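Side-chain contact in hypothetical conserved protein (Geobacillus kaustophilus, PDB 2R5X), which is of unknown function but belongs to the YugN-like family and folds as an antiparallel sheet with two helices: residues T14-L17 with S18-D21. The protein carries 1 engineered substitution. Sequence-based numbering, arbitrary orientation.
Sequences TVEL and SRLD
The switch from strand 14-16 into helix 17-26 is made at Glu16, the N-cap residue, whose backbone and side chain both reach into the first helical turn. Its carbonyl O accepts the N-H of Leu20 at 3.0 Å, in the carbonyl plane and with an N-H...O angle of 151°. One step on, Leu17 O takes Asp21 N at 2.8 Å in a nearly straight bond (173°). With CG anti to the backbone N (chi1 -168°) and an extended chain beyond it, the Glu16 carboxylate runs out alongside the first turn, towards Ser18 and Arg19. There OE2 receives a weak hydrogen bond from Ser18 OG, 3.4 Å long, and also forms a long, weak ion pair with Arg69. On the other branch, OE1 stands 4.2 Å from Arg19 NE but well out of the guanidinium plane, which makes this an attraction of charges without a directed N-H; closer to the backbone, Glu16 CB packs on Arg19 CG at 4.1 Å. Apolar contacts join the strand end to the turn: Val15 CG1 meets Leu20 CB at 4.1 Å, the two side chains crossing at about a right angle, while Leu17 and Leu20 lean on Ile73 and Tyr42 of the sheet. Leu17 CG lies 3.8 Å from Asp21 OD2, a carboxylate oxygen in a salt bridge with Arg31, while OD1 is hydrogen-bonded to Tyr42. Replacing Glu16 by an alanine would remove the carboxylate and probably leave Ser18 OG without this acceptor, and Arg19 and Arg69 without this negative charge beside them. The turn is thus joined by two backbone hydrogen bonds and by leucines packed on the sheet, to which the glutamate probably adds a diffuse electrostatic pull towards both arginines.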
loop_
_atom_site.group_PDB
_atom_site.type_symbol
_atom_site.label_atom_id
_atom_site.label_comp_id
_atom_site.label_asym_id
_atom_site.label_seq_id
_atom_site.Cartn_x
_atom_site.Cartn_y
_atom_site.Cartn_z
ATOM N N THR A 14 -11.832 5.971 -4.940
ATOM C CA THR A 14 -10.928 5.769 -6.066
ATOM C C THR A 14 -10.047 7.002 -6.257
ATOM O O THR A 14 -10.383 8.093 -5.785
ATOM C CB THR A 14 -11.720 5.480 -7.360
ATOM O OG1 THR A 14 -12.615 6.566 -7.616
ATOM C CG2 THR A 14 -12.539 4.183 -7.227
ATOM N N VAL A 15 -8.924 6.829 -6.948
ATOM C CA VAL A 15 -7.934 7.895 -7.103
ATOM C C VAL A 15 -7.157 7.741 -8.420
ATOM O O VAL A 15 -6.923 6.623 -8.882
ATOM C CB VAL A 15 -6.978 7.976 -5.844
ATOM C CG1 VAL A 15 -6.211 6.663 -5.628
ATOM C CG2 VAL A 15 -6.024 9.170 -5.916
ATOM N N GLU A 16 -6.790 8.867 -9.031
ATOM C CA GLU A 16 -5.925 8.867 -10.208
ATOM C C GLU A 16 -4.523 8.377 -9.840
ATOM O O GLU A 16 -3.995 8.750 -8.790
ATOM C CB GLU A 16 -5.862 10.262 -10.840
ATOM C CG GLU A 16 -5.216 10.282 -12.227
ATOM C CD GLU A 16 -5.321 11.624 -12.923
ATOM O OE1 GLU A 16 -6.304 12.351 -12.672
ATOM O OE2 GLU A 16 -4.421 11.946 -13.732
ATOM N N LEU A 17 -3.943 7.546 -10.710
ATOM C CA LEU A 17 -2.664 6.868 -10.460
ATOM C C LEU A 17 -1.485 7.812 -10.191
ATOM O O LEU A 17 -0.700 7.572 -9.269
ATOM C CB LEU A 17 -2.332 5.896 -11.604
ATOM C CG LEU A 17 -1.012 5.105 -11.584
ATOM C CD1 LEU A 17 -0.860 4.276 -10.320
ATOM C CD2 LEU A 17 -0.904 4.212 -12.799
ATOM N N SER A 18 -1.371 8.877 -10.985
ATOM C CA SER A 18 -0.303 9.869 -10.813
ATOM C C SER A 18 -0.348 10.507 -9.423
ATOM O O SER A 18 0.691 10.744 -8.801
ATOM C CB SER A 18 -0.400 10.948 -11.889
ATOM O OG SER A 18 -1.664 11.585 -11.843
ATOM N N ARG A 19 -1.560 10.759 -8.943
ATOM C CA ARG A 19 -1.775 11.322 -7.617
ATOM C C ARG A 19 -1.480 10.296 -6.523
ATOM O O ARG A 19 -0.945 10.648 -5.469
ATOM C CB ARG A 19 -3.199 11.864 -7.496
ATOM C CG ARG A 19 -3.560 12.868 -8.587
ATOM C CD ARG A 19 -4.809 13.657 -8.246
ATOM N NE ARG A 19 -5.169 14.574 -9.325
ATOM C CZ ARG A 19 -6.078 15.541 -9.228
ATOM N NH1 ARG A 19 -6.737 15.740 -8.093
ATOM N NH2 ARG A 19 -6.326 16.317 -10.274
ATOM N N LEU A 20 -1.810 9.032 -6.791
ATOM C CA LEU A 20 -1.495 7.934 -5.873
ATOM C C LEU A 20 0.017 7.736 -5.747
ATOM O O LEU A 20 0.541 7.664 -4.627
ATOM C CB LEU A 20 -2.185 6.629 -6.306
ATOM C CG LEU A 20 -1.961 5.404 -5.399
ATOM C CD1 LEU A 20 -2.456 5.665 -3.976
ATOM C CD2 LEU A 20 -2.628 4.171 -5.985
ATOM N N ASP A 21 0.694 7.667 -6.899
ATOM C CA ASP A 21 2.151 7.544 -6.998
ATOM C C ASP A 21 2.917 8.594 -6.187
ATOM O O ASP A 21 3.866 8.257 -5.473
ATOM C CB ASP A 21 2.601 7.624 -8.464
ATOM C CG ASP A 21 2.618 6.271 -9.158
ATOM O OD1 ASP A 21 2.911 5.252 -8.501
ATOM O OD2 ASP A 21 2.357 6.229 -10.379
#